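Local coordinates for twitching motility pilus retraction protein (Geobacter sulfurreducens PCA, PDB 5ZFQ) that probably uses ATP hydrolysis, as a six-subunit motor, to retract type IV pili and so drive twitching motility, at residues A[304-309]-A[349-354]; A[291-296]-A[342-347]; A[360-365]-A[370-375]; A[313-318]-A[329-334]. All blocks are in the same frame, centred on the assembly; numbering follows the deposited sequence.

Contact 1. Residues A[304-309]-A[349-354]; sequences VLALEV and FSLLQK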
# COMPACT_ATOMS: atom_id res chain seq x y z
N VAL A 304 -14.42 -30.97 -29.19
CA VAL A 304 -15.06 -30.19 -30.23
C VAL A 304 -15.20 -28.75 -29.78
O VAL A 304 -15.22 -28.47 -28.62
CB VAL A 304 -16.43 -30.73 -30.62
CG1 VAL A 304 -16.28 -32.09 -31.21
CG2 VAL A 304 -17.35 -30.79 -29.44
N LEU A 305 -15.28 -27.83 -30.72
CA LEU A 305 -15.38 -26.44 -30.41
C LEU A 305 -16.76 -25.85 -30.48
O LEU A 305 -17.50 -26.11 -31.38
CB LEU A 305 -14.46 -25.66 -31.33
CG LEU A 305 -14.41 -24.18 -31.01
CD1 LEU A 305 -13.49 -23.91 -29.86
CD2 LEU A 305 -14.02 -23.35 -32.21
N ALA A 306 -17.11 -25.10 -29.46
CA ALA A 306 -18.36 -24.39 -29.35
C ALA A 306 -17.96 -22.93 -29.39
O ALA A 306 -17.04 -22.51 -28.75
CB ALA A 306 -19.10 -24.76 -28.11
N LEU A 307 -18.69 -22.14 -30.12
CA LEU A 307 -18.25 -20.79 -30.39
C LEU A 307 -19.40 -19.80 -30.43
O LEU A 307 -20.39 -19.98 -31.17
CB LEU A 307 -17.47 -20.77 -31.71
CG LEU A 307 -16.98 -19.43 -32.28
CD1 LEU A 307 -15.72 -18.91 -31.57
CD2 LEU A 307 -16.77 -19.59 -33.78
N GLU A 308 -19.24 -18.71 -29.71
CA GLU A 308 -20.20 -17.67 -29.75
C GLU A 308 -19.52 -16.55 -30.50
O GLU A 308 -18.43 -16.19 -30.19
CB GLU A 308 -20.56 -17.24 -28.35
CG GLU A 308 -21.25 -15.91 -28.29
CD GLU A 308 -22.20 -15.75 -27.16
OE1 GLU A 308 -23.24 -16.39 -27.16
OE2 GLU A 308 -21.93 -14.99 -26.27
N VAL A 309 -20.17 -16.03 -31.53
CA VAL A 309 -19.62 -14.94 -32.31
C VAL A 309 -20.51 -13.73 -32.35
O VAL A 309 -21.64 -13.82 -32.71
CB VAL A 309 -19.46 -15.36 -33.78
CG1 VAL A 309 -18.83 -14.26 -34.59
CG2 VAL A 309 -18.68 -16.63 -33.91
N PHE A 349 -26.55 -25.97 -30.00
CA PHE A 349 -27.67 -26.59 -30.70
C PHE A 349 -27.17 -27.25 -31.99
O PHE A 349 -27.69 -28.28 -32.41
CB PHE A 349 -28.75 -25.54 -31.00
CG PHE A 349 -29.85 -26.04 -31.88
CD1 PHE A 349 -30.94 -26.73 -31.35
CD2 PHE A 349 -29.81 -25.82 -33.26
CE1 PHE A 349 -31.97 -27.19 -32.16
CE2 PHE A 349 -30.83 -26.29 -34.08
CZ PHE A 349 -31.92 -26.97 -33.53
N SER A 350 -26.16 -26.63 -32.59
CA SER A 350 -25.62 -27.10 -33.85
C SER A 350 -24.78 -28.36 -33.60
O SER A 350 -24.85 -29.34 -34.35
CB SER A 350 -24.79 -25.99 -34.50
OG SER A 350 -24.30 -26.38 -35.77
N LEU A 351 -23.99 -28.33 -32.53
CA LEU A 351 -23.18 -29.49 -32.16
C LEU A 351 -24.05 -30.71 -31.83
O LEU A 351 -23.67 -31.84 -32.14
CB LEU A 351 -22.25 -29.16 -30.99
CG LEU A 351 -21.14 -28.20 -31.42
CD1 LEU A 351 -20.33 -27.68 -30.23
CD2 LEU A 351 -20.24 -28.90 -32.46
N LEU A 352 -25.21 -30.46 -31.23
CA LEU A 352 -26.15 -31.53 -30.90
C LEU A 352 -26.79 -32.17 -32.15
O LEU A 352 -26.92 -33.40 -32.20
CB LEU A 352 -27.23 -31.00 -29.96
CG LEU A 352 -26.72 -30.79 -28.53
CD1 LEU A 352 -27.76 -30.05 -27.69
CD2 LEU A 352 -26.37 -32.14 -27.90
N GLN A 353 -27.19 -31.36 -33.13
CA GLN A 353 -27.76 -31.88 -34.38
C GLN A 353 -26.80 -32.84 -35.06
O GLN A 353 -27.21 -33.89 -35.58
CB GLN A 353 -28.09 -30.74 -35.36
CG GLN A 353 -29.17 -29.79 -34.90
CD GLN A 353 -30.33 -30.52 -34.25
OE1 GLN A 353 -30.85 -31.50 -34.80
NE2 GLN A 353 -30.74 -30.05 -33.07
N LYS A 354 -25.53 -32.45 -35.06
CA LYS A 354 -24.47 -33.19 -35.72
C LYS A 354 -23.94 -34.31 -34.83
O LYS A 354 -23.06 -35.07 -35.23
CB LYS A 354 -23.32 -32.24 -36.10
CG LYS A 354 -23.72 -31.06 -36.98
CD LYS A 354 -22.51 -30.17 -37.23
CE LYS A 354 -22.83 -28.92 -38.04
NZ LYS A 354 -21.70 -27.94 -37.98

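Contact 2. Residues A[291-296]-A[342-347]; sequences SQTLLP and QTMNQS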
# COMPACT_ATOMS: atom_id res chain seq x y z
N SER A 291 -16.19 -16.03 -28.48
CA SER A 291 -16.08 -16.71 -27.23
C SER A 291 -16.03 -18.18 -27.50
O SER A 291 -16.87 -18.70 -28.15
CB SER A 291 -17.23 -16.35 -26.35
OG SER A 291 -16.98 -15.07 -25.88
N GLN A 292 -15.04 -18.85 -26.94
CA GLN A 292 -14.83 -20.24 -27.22
C GLN A 292 -14.79 -21.22 -26.10
O GLN A 292 -14.40 -20.89 -25.03
CB GLN A 292 -13.51 -20.38 -27.92
CG GLN A 292 -13.42 -19.59 -29.19
CD GLN A 292 -12.18 -19.90 -29.95
OE1 GLN A 292 -11.32 -20.58 -29.47
NE2 GLN A 292 -12.10 -19.40 -31.15
N THR A 293 -15.28 -22.41 -26.37
CA THR A 293 -15.19 -23.53 -25.45
C THR A 293 -14.80 -24.81 -26.12
O THR A 293 -15.35 -25.15 -27.12
CB THR A 293 -16.53 -23.88 -24.80
OG1 THR A 293 -17.14 -22.72 -24.29
CG2 THR A 293 -16.29 -24.75 -23.67
N LEU A 294 -13.81 -25.51 -25.61
CA LEU A 294 -13.55 -26.86 -26.10
C LEU A 294 -14.28 -27.85 -25.20
O LEU A 294 -13.87 -28.09 -24.06
CB LEU A 294 -12.05 -27.17 -26.14
CG LEU A 294 -11.23 -26.49 -27.25
CD1 LEU A 294 -9.72 -26.73 -27.06
CD2 LEU A 294 -11.70 -26.92 -28.65
N LEU A 295 -15.39 -28.38 -25.71
CA LEU A 295 -16.17 -29.36 -24.99
C LEU A 295 -15.63 -30.75 -25.30
O LEU A 295 -14.89 -30.90 -26.26
CB LEU A 295 -17.65 -29.25 -25.37
CG LEU A 295 -18.27 -27.91 -24.98
CD1 LEU A 295 -19.64 -27.76 -25.59
CD2 LEU A 295 -18.34 -27.78 -23.47
N PRO A 296 -15.96 -31.75 -24.47
CA PRO A 296 -15.66 -33.14 -24.84
C PRO A 296 -16.59 -33.65 -25.92
O PRO A 296 -17.76 -33.25 -25.95
CB PRO A 296 -15.88 -33.90 -23.52
CG PRO A 296 -16.80 -33.08 -22.74
CD PRO A 296 -16.45 -31.65 -23.08
N GLN A 342 -23.53 -15.85 -34.06
CA GLN A 342 -24.16 -16.99 -33.49
C GLN A 342 -24.02 -16.94 -32.01
O GLN A 342 -23.01 -16.57 -31.53
CB GLN A 342 -23.55 -18.28 -34.00
CG GLN A 342 -22.06 -18.35 -33.90
CD GLN A 342 -21.47 -19.53 -34.61
OE1 GLN A 342 -21.58 -19.67 -35.80
NE2 GLN A 342 -20.82 -20.38 -33.87
N THR A 343 -25.04 -17.34 -31.29
CA THR A 343 -24.94 -17.43 -29.84
C THR A 343 -24.30 -18.77 -29.46
O THR A 343 -24.27 -19.70 -30.27
CB THR A 343 -26.31 -17.32 -29.14
OG1 THR A 343 -27.16 -18.39 -29.56
CG2 THR A 343 -26.99 -15.98 -29.47
N MET A 344 -23.80 -18.83 -28.23
CA MET A 344 -23.32 -20.07 -27.65
C MET A 344 -24.42 -21.13 -27.70
O MET A 344 -24.16 -22.27 -28.07
CB MET A 344 -22.84 -19.86 -26.21
CG MET A 344 -22.29 -21.11 -25.56
SD MET A 344 -20.90 -21.80 -26.52
CE MET A 344 -19.67 -20.51 -26.37
N ASN A 345 -25.65 -20.75 -27.35
CA ASN A 345 -26.76 -21.68 -27.44
C ASN A 345 -26.98 -22.16 -28.88
O ASN A 345 -27.21 -23.35 -29.10
CB ASN A 345 -28.06 -21.08 -26.87
CG ASN A 345 -28.28 -21.44 -25.40
OD1 ASN A 345 -27.60 -22.33 -24.85
ND2 ASN A 345 -29.22 -20.76 -24.75
N GLN A 346 -26.91 -21.26 -29.86
CA GLN A 346 -27.05 -21.67 -31.26
C GLN A 346 -25.95 -22.65 -31.63
O GLN A 346 -26.22 -23.67 -32.25
CB GLN A 346 -27.05 -20.47 -32.20
CG GLN A 346 -28.37 -19.71 -32.18
CD GLN A 346 -28.35 -18.41 -32.95
OE1 GLN A 346 -27.32 -17.74 -33.04
NE2 GLN A 346 -29.50 -18.02 -33.50
N SER A 347 -24.72 -22.35 -31.23
CA SER A 347 -23.58 -23.23 -31.48
C SER A 347 -23.78 -24.59 -30.83
O SER A 347 -23.59 -25.62 -31.49
CB SER A 347 -22.27 -22.60 -30.96
OG SER A 347 -21.14 -23.38 -31.32

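Contact 3. Residues A[360-365]-A[370-375]; sequences DVAMAR and DELKQM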
# COMPACT_ATOMS: atom_id res chain seq x y z
N ASP A 360 -26.13 -33.85 -21.99
CA ASP A 360 -25.62 -33.52 -20.64
C ASP A 360 -24.61 -32.39 -20.70
O ASP A 360 -24.76 -31.35 -20.07
CB ASP A 360 -24.94 -34.71 -19.95
CG ASP A 360 -25.93 -35.76 -19.48
OD1 ASP A 360 -27.15 -35.48 -19.51
OD2 ASP A 360 -25.48 -36.85 -19.04
N VAL A 361 -23.55 -32.62 -21.47
CA VAL A 361 -22.48 -31.66 -21.60
C VAL A 361 -23.01 -30.36 -22.18
O VAL A 361 -22.71 -29.28 -21.66
CB VAL A 361 -21.36 -32.23 -22.47
CG1 VAL A 361 -20.23 -31.21 -22.62
CG2 VAL A 361 -20.85 -33.52 -21.85
N ALA A 362 -23.84 -30.45 -23.21
CA ALA A 362 -24.43 -29.26 -23.80
C ALA A 362 -25.20 -28.43 -22.77
O ALA A 362 -24.95 -27.24 -22.61
CB ALA A 362 -25.33 -29.63 -24.98
N MET A 363 -26.11 -29.08 -22.05
CA MET A 363 -26.98 -28.39 -21.11
C MET A 363 -26.21 -27.83 -19.91
O MET A 363 -26.64 -26.84 -19.33
CB MET A 363 -28.07 -29.32 -20.60
CG MET A 363 -29.14 -29.76 -21.60
SD MET A 363 -30.15 -28.29 -22.12
CE MET A 363 -30.85 -27.76 -20.52
N ALA A 364 -25.11 -28.47 -19.51
CA ALA A 364 -24.32 -27.96 -18.38
C ALA A 364 -23.65 -26.65 -18.78
O ALA A 364 -23.56 -25.72 -17.99
CB ALA A 364 -23.27 -28.98 -17.91
N ARG A 365 -23.15 -26.60 -20.01
CA ARG A 365 -22.40 -25.47 -20.51
C ARG A 365 -23.32 -24.31 -20.80
O ARG A 365 -22.89 -23.16 -20.79
CB ARG A 365 -21.62 -25.86 -21.76
CG ARG A 365 -20.84 -24.73 -22.38
CD ARG A 365 -19.97 -23.97 -21.34
NE ARG A 365 -19.28 -22.85 -21.97
CZ ARG A 365 -19.84 -21.67 -22.24
NH1 ARG A 365 -21.11 -21.43 -21.91
NH2 ARG A 365 -19.12 -20.73 -22.83
N ASP A 370 -33.07 -23.43 -20.43
CA ASP A 370 -34.46 -23.32 -20.91
C ASP A 370 -34.54 -22.90 -22.39
O ASP A 370 -35.32 -23.48 -23.15
CB ASP A 370 -35.25 -22.31 -20.06
CG ASP A 370 -35.58 -22.85 -18.67
OD1 ASP A 370 -35.71 -24.08 -18.51
OD2 ASP A 370 -35.69 -22.03 -17.73
N GLU A 371 -33.76 -21.90 -22.79
CA GLU A 371 -33.70 -21.50 -24.20
C GLU A 371 -33.29 -22.66 -25.10
O GLU A 371 -33.95 -22.93 -26.11
CB GLU A 371 -32.75 -20.32 -24.40
CG GLU A 371 -32.46 -20.04 -25.86
CD GLU A 371 -31.83 -18.67 -26.09
OE1 GLU A 371 -32.42 -17.66 -25.64
OE2 GLU A 371 -30.75 -18.60 -26.73
N LEU A 372 -32.21 -23.35 -24.73
CA LEU A 372 -31.72 -24.48 -25.52
C LEU A 372 -32.76 -25.60 -25.63
O LEU A 372 -32.98 -26.11 -26.73
CB LEU A 372 -30.41 -25.03 -24.93
CG LEU A 372 -29.64 -26.02 -25.82
CD1 LEU A 372 -29.33 -25.36 -27.17
CD2 LEU A 372 -28.37 -26.60 -25.18
N LYS A 373 -33.41 -26.00 -24.54
CA LYS A 373 -34.56 -26.92 -24.69
C LYS A 373 -35.60 -26.39 -25.68
O LYS A 373 -36.07 -27.14 -26.56
CB LYS A 373 -35.26 -27.23 -23.36
CG LYS A 373 -34.35 -27.40 -22.20
CD LYS A 373 -34.55 -28.86 -21.75
CE LYS A 373 -33.41 -29.46 -21.03
NZ LYS A 373 -32.52 -30.39 -21.89
N GLN A 374 -35.94 -25.11 -25.56
CA GLN A 374 -36.94 -24.51 -26.43
C GLN A 374 -36.56 -24.66 -27.92
O GLN A 374 -37.39 -25.03 -28.77
CB GLN A 374 -37.15 -23.03 -26.06
CG GLN A 374 -38.59 -22.50 -26.22
CD GLN A 374 -39.64 -23.39 -25.55
OE1 GLN A 374 -39.70 -23.49 -24.32
NE2 GLN A 374 -40.46 -24.04 -26.36
N MET A 375 -35.28 -24.40 -28.21
CA MET A 375 -34.74 -24.59 -29.56
C MET A 375 -34.79 -26.04 -29.99
O MET A 375 -35.09 -26.35 -31.15
CB MET A 375 -33.30 -24.08 -29.64
CG MET A 375 -33.16 -22.58 -29.51
SD MET A 375 -31.47 -22.06 -29.16
CE MET A 375 -30.65 -22.42 -30.72

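Contact 4. Residues A[313-318]-A[329-334]; sequences NPAIRN and YSQMQV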
# COMPACT_ATOMS: atom_id res chain seq x y z
N ASN A 313 -23.07 -4.26 -35.35
CA ASN A 313 -23.83 -3.62 -36.39
C ASN A 313 -24.34 -2.32 -35.87
O ASN A 313 -24.23 -2.06 -34.71
CB ASN A 313 -24.94 -4.50 -36.94
CG ASN A 313 -25.92 -4.94 -35.89
OD1 ASN A 313 -26.12 -4.30 -34.90
ND2 ASN A 313 -26.54 -6.04 -36.14
N PRO A 314 -24.86 -1.45 -36.71
CA PRO A 314 -25.32 -0.18 -36.14
C PRO A 314 -26.09 -0.36 -34.84
O PRO A 314 -25.81 0.34 -33.86
CB PRO A 314 -26.23 0.37 -37.24
CG PRO A 314 -25.62 -0.13 -38.48
CD PRO A 314 -25.11 -1.51 -38.17
N ALA A 315 -27.01 -1.33 -34.83
CA ALA A 315 -27.90 -1.56 -33.69
C ALA A 315 -27.15 -1.90 -32.40
O ALA A 315 -27.57 -1.49 -31.31
CB ALA A 315 -28.90 -2.67 -34.03
N ILE A 316 -26.06 -2.65 -32.53
CA ILE A 316 -25.27 -3.11 -31.38
C ILE A 316 -24.32 -2.03 -30.87
O ILE A 316 -24.15 -1.86 -29.66
CB ILE A 316 -24.49 -4.41 -31.72
CG1 ILE A 316 -25.47 -5.58 -31.84
CG2 ILE A 316 -23.38 -4.70 -30.70
CD1 ILE A 316 -24.86 -6.92 -32.11
N ARG A 317 -23.72 -1.29 -31.79
CA ARG A 317 -22.83 -0.21 -31.40
C ARG A 317 -23.58 0.81 -30.54
O ARG A 317 -23.02 1.36 -29.59
CB ARG A 317 -22.22 0.49 -32.62
CG ARG A 317 -21.36 -0.38 -33.49
CD ARG A 317 -20.66 0.46 -34.56
NE ARG A 317 -19.98 -0.40 -35.53
CZ ARG A 317 -18.81 -1.00 -35.31
NH1 ARG A 317 -18.18 -0.84 -34.15
NH2 ARG A 317 -18.28 -1.78 -36.26
N ASN A 318 -24.85 1.05 -30.89
CA ASN A 318 -25.71 1.92 -30.10
C ASN A 318 -25.99 1.29 -28.73
O ASN A 318 -25.88 1.95 -27.69
CB ASN A 318 -27.02 2.23 -30.86
CG ASN A 318 -26.80 3.15 -32.07
OD1 ASN A 318 -25.67 3.36 -32.53
ND2 ASN A 318 -27.90 3.69 -32.60
N TYR A 329 -27.45 -9.52 -26.73
CA TYR A 329 -27.70 -10.94 -26.93
C TYR A 329 -28.87 -11.20 -27.88
O TYR A 329 -28.86 -12.16 -28.66
CB TYR A 329 -27.95 -11.62 -25.59
CG TYR A 329 -28.03 -13.12 -25.69
CD1 TYR A 329 -26.88 -13.89 -25.86
CD2 TYR A 329 -29.26 -13.78 -25.62
CE1 TYR A 329 -26.96 -15.27 -25.95
CE2 TYR A 329 -29.34 -15.15 -25.71
CZ TYR A 329 -28.20 -15.89 -25.88
OH TYR A 329 -28.30 -17.26 -25.97
N SER A 330 -29.87 -10.33 -27.81
CA SER A 330 -31.02 -10.36 -28.72
C SER A 330 -30.63 -10.23 -30.19
O SER A 330 -31.10 -10.98 -31.05
CB SER A 330 -32.00 -9.25 -28.35
OG SER A 330 -32.98 -9.08 -29.36
N GLN A 331 -29.76 -9.26 -30.47
CA GLN A 331 -29.28 -9.04 -31.83
C GLN A 331 -28.49 -10.24 -32.35
O GLN A 331 -28.41 -10.48 -33.55
CB GLN A 331 -28.43 -7.77 -31.89
CG GLN A 331 -29.25 -6.52 -31.68
CD GLN A 331 -30.40 -6.41 -32.68
OE1 GLN A 331 -30.17 -6.37 -33.90
NE2 GLN A 331 -31.64 -6.37 -32.17
N MET A 332 -27.91 -11.01 -31.44
CA MET A 332 -27.09 -12.14 -31.87
C MET A 332 -27.95 -13.35 -32.26
O MET A 332 -27.50 -14.21 -33.04
CB MET A 332 -26.11 -12.50 -30.76
CG MET A 332 -25.44 -11.29 -30.17
SD MET A 332 -24.18 -11.65 -28.94
CE MET A 332 -23.55 -13.25 -29.46
N GLN A 333 -29.14 -13.43 -31.71
CA GLN A 333 -30.05 -14.51 -32.00
C GLN A 333 -30.48 -14.51 -33.45
O GLN A 333 -30.50 -15.54 -34.11
CB GLN A 333 -31.26 -14.39 -31.11
CG GLN A 333 -31.20 -15.23 -29.86
CD GLN A 333 -32.01 -14.63 -28.75
OE1 GLN A 333 -32.47 -13.52 -28.86
NE2 GLN A 333 -32.21 -15.37 -27.68
N VAL A 334 -30.77 -13.33 -33.97
CA VAL A 334 -31.24 -13.17 -35.33
C VAL A 334 -30.21 -12.75 -36.36
O VAL A 334 -30.58 -12.42 -37.47
CB VAL A 334 -32.37 -12.14 -35.37
CG1 VAL A 334 -33.27 -12.35 -34.18
CG2 VAL A 334 -31.79 -10.76 -35.34

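Contact 1. Residues A[304-309]-A[349-354]
Ala306 and Leu351 mark the closest backbone approach, 7.6 Å between their CA atoms, where strand 304-309 and helix 349-353 run in roughly opposite directions, at 147° with their axes 9.4 Å apart. One side chain on the helix carries the contact. Leu351 points toward the strand, and its CD1 methyl makes all of the closest approaches. It sits 3.8 Å from the CB of Ala306, a van der Waals contact between methyl groups, and more loosely 4.4 Å from CG2 of Val304. Between these two residues the strand offers backbone: the carbonyl O of Leu305 lies 3.4 Å from Leu351 CD1, while the Leu305 side chain leaves on the other side, toward Gln292 and Leu294. With CG anti to its own carbonyl carbon (chi1 -71°) and the chain extended beyond it, Leu351 holds CD1 forward against the strand. Replacing Leu351 with an alanine is likely to cost the helix its apolar touch on Val304 and Ala306, leaving a gap beside their methyls. Ala306 pairs through its backbone with Thr293 of strand 286-296, and Val304 pairs with Leu295, so the carbonyl of Leu305 faces the opposite edge, that of the outermost strand of the sheet within this chain. Ser347 OG of helix 344-353 bonds to Leu307 N, and Gln342 NE2, just ahead of that helix, to Leu307 O, while Phe349, farther round the helix, packs on Leu372 and Met375 of helix 369-377.

Contact 2. Residues A[291-296]-A[342-347]
Met344 brings an apolar methyl up to two oxygens: its CE rests 3.8 Å from the carbonyl O of Ser291 and 4.0 Å from OG1 of Thr293, and those are the close approaches across this buried contact. Both oxygens have other partners. The backbone of Ser291 pairs with Glu308 on the adjoining strand, and Thr293 OG1 takes a weak hydrogen bond from Arg365 NE, so the methionine covers polar atoms already in use. Its shape explains the reach. CG stands anti to the backbone N (chi1 -178°), carrying the chain toward the strand, and bends at the next two torsions turn CE along the strand, to end near both oxygens; the Met344 and Thr293 side chains meet at about a right angle. Ser291 also points toward the helix, but its OG bonds to Thr155. The helix end that presents Met344 is fixed by a capping box. Thr343 OG1 accepts from Gln346 N at 2.9 Å (156° at the hydrogen), and Gln346 OE1 accepts in return from Thr343 N, also at 2.9 Å and nearly straight at 162°, with the donor tilted out of the carbonyl plane. Glu308 OE1 takes the N-H of Met344 as well, tying this first turn to the sheet. Strand 286-296 lies between strand 150-155, to which it runs parallel, and the antiparallel strand 303-310, with the start of helix 344-353 over one face next to Arg365 of helix 359-365; farther along the strand, Leu295 packs on Phe284 of a neighbouring subunit.

Contact 3. Residues A[360-365]-A[370-375]
Met363 and Lys373 cross at about a right angle, each leaving its helix to one side and turning its far end back into the space between the two. The lysine, bent at its second and fourth torsions, is modelled with its end near the thioether of Met363, but this placement is doubtful because the two CE atoms are too close together. The sounder part of the packing is apolar. Leu372 points toward the other helix, and its CD2 methyl lies 3.9 Å from SD of Met363 and 4.3 Å from CB of Ala362, touching both the sulfur and the alanine methyl. CG of Leu372 is anti to the backbone N (chi1 -167°), which sends the branch across toward helix 360-365. Met363, by contrast, is bent at its second and third torsions, curling its sulfur in beside the leucine. With an alanine in its place, the CD2 methyl of Leu372 would probably lose the sulfur it packs on, opening a gap at the partly exposed side of the interface. On the inner side Ala362 also touches Leu352 of helix 344-353, while Ala364 and Arg365 pack against a neighbouring subunit. The segment axes lie 10.1 Å apart at an angle of 135°, with four residues between the segments: a splayed, roughly antiparallel helical hairpin near the C-terminal end of the model.

Contact 4. Residues A[313-318]-A[329-334]
Ile316 and Gln331 lie alongside each other, their side chains running opposite ways, and aliphatic carbon makes the closest contact. CG1 and CD1 of the isoleucine each lie 3.7 Å from CB of Gln331, and Gln331 CG follows at 3.9 Å from CG1. The isoleucine has CG1 anti to its carbonyl carbon (chi1 -71°) and CD1 extended beyond it, so this longer branch reaches the glutamine. Gln331 starts out in the same way but bends at its second torsion, swinging the amide away from the isoleucine and bringing OE1 to 3.9 Å from CB of Ala315. The amide of Asn313 lies nearby, with ND2 4.3 Å from that OE1. Asn313 has turned its own oxygen back to the chain: OD1 accepts from Ile316 N at 2.9 Å, the donor lying nearly along the C=O axis although the angle at the hydrogen is only 141°. Deeper in, Ile316 and Met332 both pack on Met310 of strand 303-310. The arrangement is an asparagine N-cap on helix 314-321, ahead of Pro314 in its first turn; that helix packs against the short helix 328-333, and the two small helices follow strand 303-310 in the chain.

From the N terminus, the chain first passes through the six-stranded antiparallel sheet and most of the mixed sheet before any of the four contacts begins. Strand 286-296 opens contact 2 and strand 303-310 opens contact 1. The small helices of contact 4 then meet, closing a short loop wholly within both longer ones. Helix 344-353 returns to the sheet, its start completing contact 2 and its later turns contact 1, so these two loops cross. Contact 3 follows in series, as a local hairpin. Further bonds join the contacts: Gln346 NE2 to Gln333 O links contacts 2 and 4, and Glu371 OE2 to Tyr329 OH links contacts 3 and 4, tying the C-terminal helices together beside the sheet.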